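Local coordinates for endonuclease V (Homo sapiens, PDB 6OZE), which probably cleaves RNA at or near inosine, acting as a metal-ion-dependent endoribonuclease that hydrolyses the strand, at residues V61-P65 / E66-V70; Q230-I233 / C234-H238; H161-K164 / I165-L168. The protein carries 4 engineered substitutions. All coordinates share one frame; numbering follows the deposited sequence. Where two conformers were deposited one is given.

Contact 1: V61-P65 / E66-V70. With NA (sodium ion), chain G.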
# COMPACT_ATOMS: atom_id res chain seq x y z
N VAL A 61 0.92 -5.49 -12.51
CA VAL A 61 2.35 -5.24 -12.60
C VAL A 61 2.58 -4.28 -13.76
O VAL A 61 2.02 -4.47 -14.85
CB VAL A 61 3.16 -6.53 -12.81
CG1 VAL A 61 4.66 -6.22 -12.84
CG2 VAL A 61 2.81 -7.55 -11.71
N LEU A 62 3.38 -3.24 -13.52
CA LEU A 62 3.71 -2.26 -14.53
C LEU A 62 5.22 -2.26 -14.80
O LEU A 62 6.03 -2.51 -13.90
CB LEU A 62 3.31 -0.84 -14.08
CG LEU A 62 1.84 -0.43 -14.17
CD1 LEU A 62 0.92 -1.29 -13.32
CD2 LEU A 62 1.70 1.05 -13.79
N SER A 63 5.58 -1.99 -16.04
CA SER A 63 6.98 -1.77 -16.34
C SER A 63 7.45 -0.48 -15.68
O SER A 63 6.66 0.42 -15.39
CB SER A 63 7.17 -1.68 -17.84
OG SER A 63 6.38 -0.64 -18.40
N PHE A 64 8.75 -0.40 -15.42
CA PHE A 64 9.32 0.81 -14.85
C PHE A 64 10.58 1.15 -15.63
O PHE A 64 11.41 0.28 -15.87
CB PHE A 64 9.70 0.58 -13.37
CG PHE A 64 10.19 1.83 -12.70
CD1 PHE A 64 11.53 2.16 -12.72
CD2 PHE A 64 9.29 2.68 -12.08
CE1 PHE A 64 11.98 3.33 -12.12
CE2 PHE A 64 9.74 3.86 -11.47
CZ PHE A 64 11.09 4.17 -11.49
N PRO A 65 10.77 2.43 -15.99
CA PRO A 65 9.96 3.60 -15.62
C PRO A 65 8.79 3.93 -16.55
O PRO A 65 8.13 4.96 -16.35
CB PRO A 65 10.99 4.74 -15.69
CG PRO A 65 11.89 4.32 -16.79
CD PRO A 65 12.03 2.83 -16.64
N GLU A 66 8.53 3.08 -17.54
CA GLU A 66 7.50 3.41 -18.53
C GLU A 66 6.09 3.40 -17.94
O GLU A 66 5.20 4.06 -18.49
CB GLU A 66 7.57 2.43 -19.70
CG GLU A 66 8.87 2.51 -20.50
CD GLU A 66 9.95 1.59 -19.96
OE1 GLU A 66 9.75 0.95 -18.91
OE2 GLU A 66 11.02 1.50 -20.62
N LEU A 67 5.86 2.62 -16.88
CA LEU A 67 4.55 2.54 -16.21
C LEU A 67 3.46 2.01 -17.14
O LEU A 67 2.33 2.51 -17.15
CB LEU A 67 4.15 3.86 -15.54
CG LEU A 67 5.16 4.38 -14.51
CD1 LEU A 67 4.71 5.76 -14.02
CD2 LEU A 67 5.29 3.40 -13.35
N GLU A 68 3.79 0.98 -17.93
CA GLU A 68 2.80 0.30 -18.77
C GLU A 68 2.39 -0.99 -18.10
O GLU A 68 3.22 -1.70 -17.51
CB GLU A 68 3.38 -0.03 -20.14
CG GLU A 68 3.66 1.21 -20.99
CD GLU A 68 2.40 2.01 -21.27
OE1 GLU A 68 1.43 1.43 -21.82
OE2 GLU A 68 2.36 3.20 -20.92
N VAL A 69 1.09 -1.30 -18.14
CA VAL A 69 0.62 -2.53 -17.52
C VAL A 69 1.12 -3.73 -18.32
O VAL A 69 0.89 -3.83 -19.53
CB VAL A 69 -0.92 -2.54 -17.40
CG1 VAL A 69 -1.40 -3.89 -16.85
CG2 VAL A 69 -1.39 -1.42 -16.48
N VAL A 70 1.80 -4.65 -17.64
CA VAL A 70 2.25 -5.90 -18.24
C VAL A 70 1.53 -7.13 -17.69
O VAL A 70 1.62 -8.21 -18.29
CB VAL A 70 3.78 -6.08 -18.16
CG1 VAL A 70 4.48 -4.97 -18.95
CG2 VAL A 70 4.25 -6.04 -16.73
NA NA G . 14.06 0.06 -15.32
O HOH W 1 11.75 -0.77 -18.07
O HOH W 2 14.37 0.54 -17.83
O HOH W 3 14.87 1.90 -13.82
O HOH W 4 16.81 -0.12 -14.87
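Ser63 turns its hydroxyl between its own backbone N and carbonyl carbon (chi1 58°), and there OG accepts the backbone N-H of Glu68 at 3.1 Å, a job that suits a small, polar serine. Glu66 bends sharply at its second torsion (chi2 89°), folding its carboxylate back beside the Phe64-Pro65 peptide; OE1 lies 3.4 Å from Phe64 C, and a water sits between OE1 and Phe64 O. Backbone bonds tie the two arms. Ser63 N donates to Glu68 O, and Val70 N to Val61 O at 2.8 Å. Between them Leu62 and Val69 form an antiparallel non-hydrogen-bonded pair, with Leu62 CD1 on Val69 CG2 at 3.9 Å. Their branched side chains share a sheet face, and both touch helix 226-242. Val61 CG1 meets Val70 CG2.

Within the turn Leu67 N donates to Ser63 O from above the carbonyl plane, an oblique bond. A cis peptide before Pro65 and a left-handed backbone at Leu67 reverse the chain tightly, and the buried Glu66 N is left without a partner. Phe64 O binds a sodium ion at 2.7 Å, along with Leu37 O, Gln38 OE1 and three waters. The whole is a beta-hairpin turn joining strands 54-63 and 69-78, the second and third strands of an RNase H-like fold.

Contact 2: Q230-I233 / C234-H238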
# COMPACT_ATOMS: atom_id res chain seq x y z
N GLN A 230 -4.04 1.79 -11.35
CA GLN A 230 -4.47 0.74 -12.27
C GLN A 230 -5.12 -0.42 -11.52
O GLN A 230 -6.06 -1.02 -12.04
CB GLN A 230 -3.30 0.27 -13.14
CG GLN A 230 -2.80 1.34 -14.12
CD GLN A 230 -3.82 1.69 -15.18
OE1 GLN A 230 -4.65 0.85 -15.56
NE2 GLN A 230 -3.77 2.92 -15.67
N ALA A 231 -4.65 -0.74 -10.31
CA ALA A 231 -5.30 -1.82 -9.57
C ALA A 231 -6.70 -1.40 -9.14
O ALA A 231 -7.62 -2.22 -9.17
CB ALA A 231 -4.43 -2.24 -8.38
N ASP A 232 -6.87 -0.12 -8.78
CA ASP A 232 -8.20 0.37 -8.42
C ASP A 232 -9.14 0.29 -9.61
O ASP A 232 -10.29 -0.15 -9.47
CB ASP A 232 -8.10 1.81 -7.90
CG ASP A 232 -9.45 2.34 -7.43
OD1 ASP A 232 -9.93 1.89 -6.37
OD2 ASP A 232 -10.02 3.19 -8.14
N ILE A 233 -8.68 0.73 -10.79
CA ILE A 233 -9.49 0.66 -12.00
C ILE A 233 -9.85 -0.78 -12.32
O ILE A 233 -11.00 -1.09 -12.64
CB ILE A 233 -8.76 1.34 -13.17
CG1 ILE A 233 -8.66 2.85 -12.92
CG2 ILE A 233 -9.46 1.05 -14.50
CD1 ILE A 233 -7.70 3.58 -13.84
N CYS A 234 -8.87 -1.69 -12.24
CA CYS A 234 -9.16 -3.10 -12.51
C CYS A 234 -10.26 -3.64 -11.60
O CYS A 234 -11.16 -4.37 -12.04
CB CYS A 234 -7.89 -3.93 -12.35
SG CYS A 234 -6.79 -3.85 -13.76
N SER A 235 -10.20 -3.30 -10.31
CA SER A 235 -11.22 -3.82 -9.39
C SER A 235 -12.59 -3.25 -9.72
O SER A 235 -13.59 -3.98 -9.70
CB SER A 235 -10.87 -3.48 -7.94
OG SER A 235 -9.78 -4.23 -7.49
N ARG A 236 -12.66 -1.95 -10.00
CA ARG A 236 -13.95 -1.34 -10.32
C ARG A 236 -14.53 -1.95 -11.59
O ARG A 236 -15.72 -2.30 -11.63
CB ARG A 236 -13.80 0.17 -10.46
CG ARG A 236 -13.78 0.88 -9.11
CD ARG A 236 -13.70 2.39 -9.28
NE ARG A 236 -12.49 2.79 -9.99
CZ ARG A 236 -12.10 4.04 -10.15
NH1 ARG A 236 -12.82 5.04 -9.65
NH2 ARG A 236 -10.97 4.30 -10.81
N GLU A 237 -13.69 -2.14 -12.61
CA GLU A 237 -14.18 -2.74 -13.85
C GLU A 237 -14.64 -4.17 -13.62
O GLU A 237 -15.65 -4.60 -14.18
CB GLU A 237 -13.09 -2.73 -14.91
CG GLU A 237 -12.73 -1.35 -15.44
CD GLU A 237 -11.61 -1.39 -16.46
OE1 GLU A 237 -10.97 -2.46 -16.60
OE2 GLU A 237 -11.38 -0.36 -17.13
N HIS A 238 -13.89 -4.94 -12.82
CA HIS A 238 -14.26 -6.34 -12.60
C HIS A 238 -15.58 -6.44 -11.84
O HIS A 238 -16.39 -7.31 -12.12
CB HIS A 238 -13.16 -7.05 -11.83
CG HIS A 238 -13.25 -8.54 -11.88
ND1 HIS A 238 -13.06 -9.26 -13.04
CD2 HIS A 238 -13.55 -9.44 -10.92
CE1 HIS A 238 -13.22 -10.54 -12.79
NE2 HIS A 238 -13.52 -10.68 -11.50
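Asp232 and Arg236 meet one helical turn apart on helix 226-242, at the border of its sheet-facing side, with Asp232 beside strand 39-47 and Arg236 reaching toward solvent. In the aspartate conformer described, CG stands anti to the backbone N (chi1 -176°), which swings the carboxylate toward the arginine. OD2 then lies over one face of the guanidinium, 3.0 Å from NH2, and the two planes are turned 51° apart. No N-H points at the oxygen, so this salt bridge rests on charge alone. Ile233 brings CG1 to the guanidinium edge, nearly in its plane, 3.4 Å from NH2. Its other branch, CG2, runs alongside Glu237 and meets OE2 at 3.5 Å. Long charged chains suit this side, where Arg236 and Glu237 are exposed.

The sheet side is more closely packed, and Ala231, Cys234 and Ser235 there are small. Cys234 sets SG 3.4 Å from Gln230 O and presses on strands 54-63 and 69-78, whereas Ala231 and Ser235 lie against strand 39-47. Buried Ser235 OG is satisfied by hydrogen bonds to Ser58 OG and Asp44 OD2. Regular backbone bonds run through both flanks, for example Cys234 N to Gln230 O at 2.9 Å and Glu237 N to Ile233 O at 2.9 Å. This is an amphipathic alpha-helix, the face carrying Ala231, Cys234 and Ser235 laid on the central beta-sheet of an RNase H-like fold and an i to i+4 charged pair at the border between sheet and solvent.

Contact 3: H161-K164 / I165-L168. With NA (sodium ion), chain F.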
# COMPACT_ATOMS: atom_id res chain seq x y z
N HIS A 161 -0.65 20.23 10.71
CA HIS A 161 -0.67 19.40 9.52
C HIS A 161 -1.15 20.20 8.31
O HIS A 161 -0.57 20.10 7.23
CB HIS A 161 -1.57 18.19 9.77
CG HIS A 161 -1.42 17.12 8.74
ND1 HIS A 161 -0.26 16.39 8.60
CD2 HIS A 161 -2.25 16.69 7.77
CE1 HIS A 161 -0.39 15.54 7.61
NE2 HIS A 161 -1.60 15.69 7.08
N LYS A 162 -2.20 21.01 8.49
CA LYS A 162 -2.72 21.79 7.36
C LYS A 162 -1.74 22.86 6.88
O LYS A 162 -1.64 23.11 5.67
CB LYS A 162 -4.08 22.38 7.73
CG LYS A 162 -5.15 21.30 7.92
CD LYS A 162 -6.46 21.88 8.42
CE LYS A 162 -7.54 20.80 8.51
NZ LYS A 162 -7.17 19.71 9.46
N GLU A 163 -1.01 23.51 7.79
CA GLU A 163 -0.03 24.49 7.35
C GLU A 163 1.14 23.82 6.63
O GLU A 163 1.66 24.36 5.65
CB GLU A 163 0.47 25.29 8.54
CG GLU A 163 -0.61 26.10 9.25
CD GLU A 163 -1.24 27.21 8.40
OE1 GLU A 163 -2.03 27.98 8.96
OE2 GLU A 163 -0.95 27.31 7.19
N LYS A 164 1.54 22.63 7.07
CA LYS A 164 2.61 21.93 6.36
C LYS A 164 2.16 21.54 4.96
O LYS A 164 2.97 21.56 4.02
CB LYS A 164 3.12 20.75 7.18
CG LYS A 164 3.92 21.22 8.41
CD LYS A 164 4.06 20.12 9.45
CE LYS A 164 5.03 19.05 8.99
NZ LYS A 164 5.03 17.89 9.95
N ILE A 165 0.89 21.18 4.79
CA ILE A 165 0.37 20.90 3.46
C ILE A 165 0.36 22.17 2.61
O ILE A 165 0.73 22.14 1.43
CB ILE A 165 -1.03 20.27 3.56
CG1 ILE A 165 -0.94 18.88 4.18
CG2 ILE A 165 -1.70 20.24 2.20
CD1 ILE A 165 -2.29 18.26 4.52
N ARG A 166 -0.03 23.30 3.21
CA ARG A 166 0.00 24.56 2.48
C ARG A 166 1.37 24.81 1.86
O ARG A 166 1.47 25.31 0.73
CB ARG A 166 -0.39 25.72 3.40
CG ARG A 166 -0.21 27.09 2.74
CD ARG A 166 -0.65 28.25 3.63
NE ARG A 166 0.06 28.31 4.90
CZ ARG A 166 1.24 28.90 5.07
NH1 ARG A 166 1.81 28.90 6.27
NH2 ARG A 166 1.85 29.49 4.05
N LEU A 167 2.44 24.45 2.57
CA LEU A 167 3.79 24.76 2.11
C LEU A 167 4.33 23.76 1.09
O LEU A 167 5.37 24.03 0.49
CB LEU A 167 4.72 24.91 3.31
CG LEU A 167 4.44 26.22 4.04
CD1 LEU A 167 4.94 26.15 5.45
CD2 LEU A 167 5.08 27.38 3.29
N LEU A 168 3.63 22.64 0.88
CA LEU A 168 3.95 21.79 -0.26
C LEU A 168 3.66 22.55 -1.54
O LEU A 168 2.63 23.23 -1.65
CB LEU A 168 3.09 20.52 -0.23
CG LEU A 168 3.27 19.55 0.93
CD1 LEU A 168 2.20 18.46 0.91
CD2 LEU A 168 4.66 18.93 0.91
NA NA F . 1.23 25.07 -1.56
O HOH W 5 -0.20 23.39 -0.97
O HOH W 6 -0.18 27.10 -1.43
O HOH W 7 0.37 24.84 -3.90
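The C-terminal turns of helix 159-167 bring Glu163 against Arg166 and His161 against Ile165, at the end where Arg166 O and, just beyond, Leu168 O bind a sodium ion. Arg166 starts out with CG opposite its backbone N (chi1 173°) and then bends at chi3, which carries NE back to Glu163. The NE-H bond to OE2 is short, 2.7 Å, and nearly straight at 172°; OE2 lies in the guanidinium plane, while NH1 adds a weak bond to the same oxygen. The carboxylate stands 77° to that plane, and two flexible, charged chains suit this exposed side.

On the inner side Ile165 places CD1 3.6 Å from His161 CD2, obliquely to the ring, and CG1 3.3 Å from His161 O. Tyr200 OH holds His161 NE2; Phe175 touches both side chains and Pro198 touches Ile165. With an alanine here, CG1 and CD1 would be gone, which would probably open a gap beside Phe175 and take away the methyl that lies against the imidazole.

Past Arg166 the i to i+4 bonds weaken: that of Leu168 N to Lys164 O is weak, while Leu168 N also donates to Ile165 O at 3.0 Å. Both sodium-binding carbonyls lie 2.3 Å from the ion, and Gln169 OE1 and three waters complete the site. The arrangement is a helix C-terminus whose last turn and following loop supply backbone oxygens to a sodium site.

Contacts 1 and 2 are neighbours, their centres about 16 Å apart, and they meet where Val69 CG2 packs on Gln230 CG at 3.9 Å: the start of helix 226-242 rests on the hairpin near its turn. Contact 3 stands apart, its centre about 32 Å from that of contact 1 and about 31 Å from that of contact 2. The sheet lies between, for contact 1 includes the beginning of edge strand 69-78, whereas contact 3 packs on strand 174-178 at the opposite edge. Each of contacts 1 and 3 holds its own sodium ion, and the two ions, NA of chain G and NA of chain F, lie 31.3 Å apart, so they form separate sites.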